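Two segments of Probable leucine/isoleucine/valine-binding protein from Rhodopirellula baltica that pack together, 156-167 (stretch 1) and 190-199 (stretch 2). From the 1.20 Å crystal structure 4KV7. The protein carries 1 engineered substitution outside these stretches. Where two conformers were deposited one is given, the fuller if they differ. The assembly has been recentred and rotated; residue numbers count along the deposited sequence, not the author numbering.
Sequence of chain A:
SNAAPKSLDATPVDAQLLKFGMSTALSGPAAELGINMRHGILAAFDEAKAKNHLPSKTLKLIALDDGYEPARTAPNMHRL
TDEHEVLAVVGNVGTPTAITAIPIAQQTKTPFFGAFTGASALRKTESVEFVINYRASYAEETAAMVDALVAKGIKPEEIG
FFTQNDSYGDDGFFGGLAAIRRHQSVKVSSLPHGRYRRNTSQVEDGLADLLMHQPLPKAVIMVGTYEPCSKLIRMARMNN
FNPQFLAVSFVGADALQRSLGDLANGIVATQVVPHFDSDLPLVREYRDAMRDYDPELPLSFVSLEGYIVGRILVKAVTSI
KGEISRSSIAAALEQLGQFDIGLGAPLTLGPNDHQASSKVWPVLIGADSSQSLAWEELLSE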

ATOM      1  N   PRO A 156       1.768  -8.181 -25.846  1.00 14.95           N
ATOM      2  CA  PRO A 156       1.664  -8.933 -24.593  1.00 15.80           C
ATOM      3  C   PRO A 156       2.943  -9.702 -24.247  1.00 15.37           C
ATOM      4  O   PRO A 156       3.340  -9.714 -23.081  1.00 15.63           O
ATOM      5  CB  PRO A 156       0.503  -9.889 -24.869  1.00 17.54           C
ATOM      6  CG  PRO A 156      -0.381  -9.125 -25.802  1.00 18.52           C
ATOM      7  CD  PRO A 156       0.558  -8.329 -26.681  1.00 16.85           C
ATOM      8  N   GLU A 157       3.588 -10.295 -25.248  1.00 15.62           N
ATOM      9  CA  GLU A 157       4.803 -11.075 -25.037  1.00 16.20           C
ATOM     10  C   GLU A 157       6.022 -10.232 -24.665  1.00 16.22           C
ATOM     11  O   GLU A 157       7.059 -10.778 -24.280  1.00 16.44           O
ATOM     12  CB  GLU A 157       5.144 -11.887 -26.293  1.00 21.00           C
ATOM     13  CG  GLU A 157       5.700 -11.047 -27.450  1.00 22.68           C
ATOM     14  CD  GLU A 157       6.097 -11.879 -28.663  1.00 35.60           C
ATOM     15  OE1 GLU A 157       5.698 -13.062 -28.728  1.00 40.57           O
ATOM     16  OE2 GLU A 157       6.804 -11.349 -29.551  1.00 36.51           O
ATOM     17  N   GLU A 158       5.906  -8.913 -24.807  1.00 14.45           N
ATOM     18  CA  GLU A 158       7.000  -7.983 -24.522  1.00 14.01           C
ATOM     19  C   GLU A 158       6.901  -7.371 -23.126  1.00 12.20           C
ATOM     20  O   GLU A 158       7.690  -6.486 -22.771  1.00 13.19           O
ATOM     21  CB  GLU A 158       7.034  -6.865 -25.564  1.00 14.51           C
ATOM     22  CG  GLU A 158       7.426  -7.340 -26.953  1.00 17.48           C
ATOM     23  CD  GLU A 158       7.186  -6.310 -28.041  1.00 18.59           C
ATOM     24  OE1 GLU A 158       6.380  -5.380 -27.841  1.00 17.53           O
ATOM     25  OE2 GLU A 158       7.804  -6.444 -29.112  1.00 21.94           O
ATOM     26  N   ILE A 159       5.945  -7.843 -22.329  1.00 12.04           N
ATOM     27  CA  ILE A 159       5.766  -7.356 -20.968  1.00 11.12           C
ATOM     28  C   ILE A 159       6.374  -8.352 -19.992  1.00 11.82           C
ATOM     29  O   ILE A 159       5.925  -9.498 -19.894  1.00 12.68           O
ATOM     30  CB  ILE A 159       4.278  -7.145 -20.629  1.00 10.92           C
ATOM     31  CG1 ILE A 159       3.649  -6.134 -21.588  1.00 11.44           C
ATOM     32  CG2 ILE A 159       4.119  -6.676 -19.184  1.00 13.05           C
ATOM     33  CD1 ILE A 159       2.139  -6.059 -21.479  1.00 13.63           C
ATOM     34  N   GLY A 160       7.400  -7.906 -19.270  1.00 11.22           N
ATOM     35  CA  GLY A 160       8.089  -8.742 -18.304  1.00 11.45           C
ATOM     36  C   GLY A 160       7.833  -8.314 -16.873  1.00 11.08           C
ATOM     37  O   GLY A 160       7.260  -7.251 -16.614  1.00 11.05           O
ATOM     38  N   PHE A 161       8.275  -9.148 -15.937  1.00 10.15           N
ATOM     39  CA  PHE A 161       8.014  -8.926 -14.518  1.00  9.34           C
ATOM     40  C   PHE A 161       9.282  -9.121 -13.710  1.00  9.41           C
ATOM     41  O   PHE A 161      10.055 -10.042 -13.970  1.00 10.27           O
ATOM     42  CB  PHE A 161       6.935  -9.887 -14.029  1.00 10.29           C
ATOM     43  CG  PHE A 161       5.617  -9.653 -14.690  1.00  9.63           C
ATOM     44  CD1 PHE A 161       5.334 -10.181 -15.944  1.00 10.37           C
ATOM     45  CD2 PHE A 161       4.676  -8.850 -14.079  1.00 10.78           C
ATOM     46  CE1 PHE A 161       4.126  -9.918 -16.569  1.00 10.99           C
ATOM     47  CE2 PHE A 161       3.469  -8.579 -14.703  1.00 10.85           C
ATOM     48  CZ  PHE A 161       3.198  -9.115 -15.946  1.00 11.64           C
ATOM     49  N   PHE A 162       9.475  -8.248 -12.723  1.00  8.95           N
ATOM     50  CA  PHE A 162      10.559  -8.366 -11.749  1.00  8.98           C
ATOM     51  C   PHE A 162       9.887  -8.355 -10.396  1.00  9.03           C
ATOM     52  O   PHE A 162       9.300  -7.340 -10.011  1.00  9.10           O
ATOM     53  CB  PHE A 162      11.521  -7.191 -11.861  1.00  9.91           C
ATOM     54  CG  PHE A 162      12.605  -7.212 -10.826  1.00 10.33           C
ATOM     55  CD1 PHE A 162      13.652  -8.120 -10.910  1.00 12.04           C
ATOM     56  CD2 PHE A 162      12.570  -6.333  -9.747  1.00 10.94           C
ATOM     57  CE1 PHE A 162      14.644  -8.142  -9.935  1.00 13.53           C
ATOM     58  CE2 PHE A 162      13.551  -6.352  -8.779  1.00 11.70           C
ATOM     59  CZ  PHE A 162      14.590  -7.259  -8.876  1.00 13.55           C
ATOM     60  N   THR A 163       9.906  -9.489  -9.698  1.00  8.64           N
ATOM     61  CA  THR A 163       9.073  -9.604  -8.504  1.00  8.36           C
ATOM     62  C   THR A 163       9.777 -10.253  -7.329  1.00  8.70           C
ATOM     63  O   THR A 163      10.685 -11.065  -7.485  1.00  9.97           O
ATOM     64  CB  THR A 163       7.748 -10.387  -8.755  1.00  9.75           C
ATOM     65  OG1 THR A 163       7.985 -11.794  -8.723  1.00 11.49           O
ATOM     66  CG2 THR A 163       7.092  -9.996 -10.074  1.00 10.31           C
ATOM     67  N   GLN A 164       9.298  -9.922  -6.142  1.00  8.47           N
ATOM     68  CA  GLN A 164       9.801 -10.510  -4.916  1.00  8.42           C
ATOM     69  C   GLN A 164       9.404 -11.979  -4.876  1.00  8.18           C
ATOM     70  O   GLN A 164       8.276 -12.334  -5.244  1.00  9.52           O
ATOM     71  CB  GLN A 164       9.195  -9.757  -3.742  1.00  8.44           C
ATOM     72  CG  GLN A 164       9.860  -9.991  -2.410  1.00  8.74           C
ATOM     73  CD  GLN A 164       9.423  -8.928  -1.447  1.00  8.00           C
ATOM     74  OE1 GLN A 164       9.862  -7.782  -1.554  1.00  9.29           O
ATOM     75  NE2 GLN A 164       8.507  -9.270  -0.543  1.00  9.28           N
ATOM     76  N   ASN A 165      10.319 -12.841  -4.459  1.00  9.46           N
ATOM     77  CA  ASN A 165      10.112 -14.278  -4.561  1.00 10.78           C
ATOM     78  C   ASN A 165       9.351 -14.827  -3.360  1.00 10.46           C
ATOM     79  O   ASN A 165       9.889 -15.589  -2.559  1.00 10.99           O
ATOM     80  CB  ASN A 165      11.453 -14.986  -4.737  1.00 11.19           C
ATOM     81  CG  ASN A 165      11.327 -16.285  -5.489  1.00 11.55           C
ATOM     82  OD1 ASN A 165      10.252 -16.640  -5.970  1.00 12.67           O
ATOM     83  ND2 ASN A 165      12.437 -17.005  -5.607  1.00 14.58           N
ATOM     84  N   ASP A 166       8.093 -14.411  -3.247  1.00 10.39           N
ATOM     85  CA  ASP A 166       7.228 -14.781  -2.134  1.00  9.49           C
ATOM     86  C   ASP A 166       5.791 -14.479  -2.520  1.00  9.95           C
ATOM     87  O   ASP A 166       5.498 -14.219  -3.697  1.00  9.88           O
ATOM     88  CB  ASP A 166       7.629 -14.070  -0.820  1.00 10.49           C
ATOM     89  CG  ASP A 166       7.489 -12.557  -0.881  1.00  9.74           C
ATOM     90  OD1 ASP A 166       6.887 -12.029  -1.840  1.00 10.01           O
ATOM     91  OD2 ASP A 166       7.966 -11.888   0.070  1.00 11.15           O
ATOM     92  N   SER A 167       4.897 -14.500  -1.537  1.00  9.05           N
ATOM     93  CA  SER A 167       3.480 -14.302  -1.824  1.00  9.25           C
ATOM     94  C   SER A 167       3.142 -12.913  -2.373  1.00  8.68           C
ATOM     95  O   SER A 167       2.130 -12.752  -3.067  1.00  9.53           O
ATOM     96  CB  SER A 167       2.645 -14.583  -0.585  1.00 10.89           C
ATOM     97  OG  SER A 167       3.095 -13.808   0.514  1.00 10.78           O
ATOM     98  N   SER A 190       5.832 -18.834 -20.169  1.00 19.50           N
ATOM     99  CA  SER A 190       6.318 -18.007 -21.269  0.59 19.93           C
ATOM    100  C   SER A 190       6.664 -16.581 -20.838  1.00 17.43           C
ATOM    101  O   SER A 190       7.446 -15.905 -21.498  1.00 18.23           O
ATOM    102  CB  SER A 190       5.293 -17.970 -22.405  0.59 19.83           C
ATOM    103  OG  SER A 190       4.144 -17.233 -22.032  0.59 19.08           O
ATOM    104  N   LEU A 191       6.079 -16.120 -19.740  1.00 15.34           N
ATOM    105  CA  LEU A 191       6.281 -14.736 -19.320  1.00 14.19           C
ATOM    106  C   LEU A 191       7.697 -14.494 -18.799  1.00 13.98           C
ATOM    107  O   LEU A 191       8.249 -15.326 -18.074  1.00 15.22           O
ATOM    108  CB  LEU A 191       5.278 -14.346 -18.233  1.00 13.43           C
ATOM    109  CG  LEU A 191       3.871 -13.934 -18.670  1.00 15.39           C
ATOM    110  CD1 LEU A 191       3.124 -15.054 -19.375  1.00 17.06           C
ATOM    111  CD2 LEU A 191       3.077 -13.459 -17.462  1.00 16.08           C
ATOM    112  N   PRO A 192       8.294 -13.345 -19.149  1.00 13.38           N
ATOM    113  CA  PRO A 192       9.583 -13.003 -18.534  1.00 13.88           C
ATOM    114  C   PRO A 192       9.348 -12.721 -17.061  1.00 12.87           C
ATOM    115  O   PRO A 192       8.477 -11.927 -16.729  1.00 12.84           O
ATOM    116  CB  PRO A 192       9.993 -11.708 -19.248  1.00 15.56           C
ATOM    117  CG  PRO A 192       8.979 -11.509 -20.363  1.00 14.99           C
ATOM    118  CD  PRO A 192       7.755 -12.247 -19.963  1.00 15.66           C
ATOM    119  N   HIS A 193      10.107 -13.372 -16.188  1.00 12.62           N
ATOM    120  CA  HIS A 193       9.863 -13.256 -14.763  1.00 12.87           C
ATOM    121  C   HIS A 193      11.144 -13.437 -13.954  1.00 14.52           C
ATOM    122  O   HIS A 193      11.552 -14.561 -13.661  1.00 19.08           O
ATOM    123  CB  HIS A 193       8.819 -14.280 -14.326  1.00 12.69           C
ATOM    124  CG  HIS A 193       8.252 -14.019 -12.965  1.00 11.94           C
ATOM    125  ND1 HIS A 193       7.430 -14.914 -12.315  1.00 12.69           N
ATOM    126  CD2 HIS A 193       8.365 -12.949 -12.137  1.00 11.42           C
ATOM    127  CE1 HIS A 193       7.069 -14.414 -11.145  1.00 13.12           C
ATOM    128  NE2 HIS A 193       7.617 -13.219 -11.017  1.00 11.96           N
ATOM    129  N   GLY A 194      11.785 -12.323 -13.620  1.00 11.51           N
ATOM    130  CA  GLY A 194      12.960 -12.332 -12.765  1.00 11.60           C
ATOM    131  C   GLY A 194      12.540 -12.118 -11.328  1.00 11.30           C
ATOM    132  O   GLY A 194      11.613 -11.347 -11.075  1.00 11.38           O
ATOM    133  N   ARG A 195      13.208 -12.796 -10.390  1.00 10.86           N
ATOM    134  CA  ARG A 195      12.828 -12.717  -8.977  1.00 10.82           C
ATOM    135  C   ARG A 195      13.997 -12.322  -8.089  1.00 10.68           C
ATOM    136  O   ARG A 195      15.153 -12.474  -8.468  1.00 12.84           O
ATOM    137  CB  ARG A 195      12.292 -14.048  -8.421  1.00 13.83           C
ATOM    138  CG  ARG A 195      11.598 -15.027  -9.325  1.00 19.01           C
ATOM    139  CD  ARG A 195      10.141 -14.739  -9.571  1.00 16.79           C
ATOM    140  NE  ARG A 195       9.246 -14.304  -8.486  1.00 12.86           N
ATOM    141  CZ  ARG A 195       8.226 -15.029  -8.025  1.00 12.38           C
ATOM    142  NH1 ARG A 195       8.019 -16.265  -8.461  1.00 14.65           N
ATOM    143  NH2 ARG A 195       7.388 -14.515  -7.133  1.00 12.40           N
ATOM    144  N   TYR A 196      13.683 -11.845  -6.891  1.00 10.09           N
ATOM    145  CA  TYR A 196      14.698 -11.596  -5.878  1.00  9.66           C
ATOM    146  C   TYR A 196      14.129 -11.950  -4.508  1.00  9.42           C
ATOM    147  O   TYR A 196      12.921 -11.903  -4.299  1.00  9.87           O
ATOM    148  CB  TYR A 196      15.146 -10.124  -5.900  1.00 11.57           C
ATOM    149  CG  TYR A 196      14.097  -9.212  -5.324  1.00 10.37           C
ATOM    150  CD1 TYR A 196      13.096  -8.682  -6.123  1.00 10.31           C
ATOM    151  CD2 TYR A 196      14.085  -8.912  -3.966  1.00 10.76           C
ATOM    152  CE1 TYR A 196      12.105  -7.875  -5.589  1.00 10.18           C
ATOM    153  CE2 TYR A 196      13.094  -8.119  -3.416  1.00  9.78           C
ATOM    154  CZ  TYR A 196      12.105  -7.597  -4.234  1.00  8.97           C
ATOM    155  OH  TYR A 196      11.130  -6.788  -3.687  1.00 10.01           O
ATOM    156  N   ARG A 197      15.002 -12.259  -3.562  1.00 10.03           N
ATOM    157  CA  ARG A 197      14.559 -12.658  -2.232  1.00 10.50           C
ATOM    158  C   ARG A 197      14.221 -11.446  -1.362  1.00  9.28           C
ATOM    159  O   ARG A 197      14.994 -10.474  -1.301  1.00 10.20           O
ATOM    160  CB  ARG A 197      15.633 -13.521  -1.551  1.00 12.20           C
ATOM    161  CG  ARG A 197      15.246 -13.957  -0.144  1.00 15.07           C
ATOM    162  CD  ARG A 197      16.056 -15.145   0.370  1.00 14.19           C
ATOM    163  NE  ARG A 197      17.446 -14.830   0.686  1.00 14.66           N
ATOM    164  CZ  ARG A 197      17.855 -14.302   1.833  1.00 14.64           C
ATOM    165  NH1 ARG A 197      16.974 -13.981   2.766  1.00 16.36           N
ATOM    166  NH2 ARG A 197      19.147 -14.078   2.037  1.00 17.57           N
ATOM    167  N   ARG A 198      13.072 -11.507  -0.689  1.00  9.62           N
ATOM    168  CA  ARG A 198      12.609 -10.434   0.192  1.00  9.68           C
ATOM    169  C   ARG A 198      13.686  -9.945   1.153  1.00  9.66           C
ATOM    170  O   ARG A 198      14.386 -10.732   1.790  1.00 10.08           O
ATOM    171  CB  ARG A 198      11.397 -10.894   0.999  1.00  9.99           C
ATOM    172  CG  ARG A 198      10.842  -9.807   1.916  1.00  9.95           C
ATOM    173  CD  ARG A 198       9.614 -10.276   2.706  1.00 11.55           C
ATOM    174  NE  ARG A 198       9.945 -11.324   3.665  1.00 11.82           N
ATOM    175  CZ  ARG A 198       9.658 -12.617   3.529  1.00 11.89           C
ATOM    176  NH1 ARG A 198       9.016 -13.075   2.461  1.00 11.81           N
ATOM    177  NH2 ARG A 198      10.028 -13.466   4.474  1.00 13.01           N
ATOM    178  N   ASN A 199      13.788  -8.623   1.240  1.00 10.27           N
ATOM    179  CA  ASN A 199      14.699  -7.937   2.149  1.00 10.31           C
ATOM    180  C   ASN A 199      16.172  -8.148   1.832  1.00  9.71           C
ATOM    181  O   ASN A 199      17.024  -7.885   2.659  1.00 10.88           O
ATOM    182  CB  ASN A 199      14.350  -8.210   3.617  1.00 12.16           C
ATOM    183  CG  ASN A 199      13.082  -7.489   4.043  1.00 13.23           C
ATOM    184  OD1 ASN A 199      12.779  -6.408   3.537  1.00 13.30           O
ATOM    185  ND2 ASN A 199      12.329  -8.091   4.954  1.00 14.59           N
TER
HETATM  186  O   HOH W   1       7.306 -13.485 -23.674  1.00 17.36           O
HETATM  187  O   HOH W   2      12.057  -6.909  -0.188  1.00 12.12           O
HETATM  188  O   HOH W   3      11.438 -13.899  -0.757  1.00 15.27           O

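The most unusual feature of this contact is a polar cluster on one face of a pair of parallel strands, centred on the hydroxyl of Thr 163. Thr 163 OG1 lies 2.7 Å from His 193 NE2, and the two are hydrogen-bonded. Either atom could be the donor. The same OG1 is 2.8 Å from Arg 195 NE, so three polar side chains converge on one point. His 193 presents its ring edge to the hydroxyl.

The frame is a pair of parallel strands, 159-164 and 193-196. Their directions differ by 15°, and their axes approach to 4.7 Å. Phe 161 pairs with His 193, Phe 162 with Gly 194, Thr 163 with Arg 195, and Gln 164 with Tyr 196. The hydrogen bonds follow the parallel pattern, in which one residue bonds to the two neighbours of its partner. Phe 161 N donates to Pro 192 O at 2.9 Å, and Gly 194 N donates to Phe 161 O at 2.9 Å. Thr 163 N then donates to Gly 194 O at 2.9 Å, and Tyr 196 N to Thr 163 O at 3.2 Å. Asn 165 N continues the ladder past the first strand, reaching Tyr 196 O at 2.8 Å. CA-H...O contacts fill in between these bonds. One brings Arg 195 CA to 3.1 Å from Thr 163 O.

Proline has no backbone N-H to give, but Pro 192 still joins the ladder through its carbonyl. Its ring packs against the start of the first strand, with Pro 192 CG 3.6 Å from Gly 160 CA. Gly 160 has no side chain, and an ideal CB there would sit only 3.1 Å from Pro 192 CB. Nearby, Phe 161 CE1 meets Leu 191 CD2 at 3.8 Å in an apolar contact.

Phe 162, Gln 164 and Tyr 196 occupy the face opposite Thr 163. The rings of Phe 162 and Tyr 196 are near parallel but slid apart, with centroids 5.2 Å apart and little overlap. Their closest atoms, Phe 162 CZ and Tyr 196 CD1, are 3.4 Å apart. Gln 164 CA lies over the face of the Tyr 196 ring, 3.9 Å from its centroid, in a CH-pi contact. Tyr 196 OH also makes a weak hydrogen bond of 2.7 Å to Gln 164 OE1.

Charged groups tie down the far end. Arg 195 NH2 donates to Gln 164 O at 3.0 Å, while Asn 165 OD1 sits over one face of the guanidinium. Asp 166 OD2 forms a salt bridge with Arg 198 NH1 at 2.9 Å. That carboxylate oxygen also accepts a 2.7 Å hydrogen bond from Gln 164 NE2, so this one oxygen is held by a charged and a neutral donor. Asp 166 is also the N-cap of the helix that follows. Water 3 links Asn 165 O to Arg 198 N, at 2.9 Å from each. Water 2 joins Gln 164 OE1 at 2.7 Å and Asn 199 N at 2.8 Å.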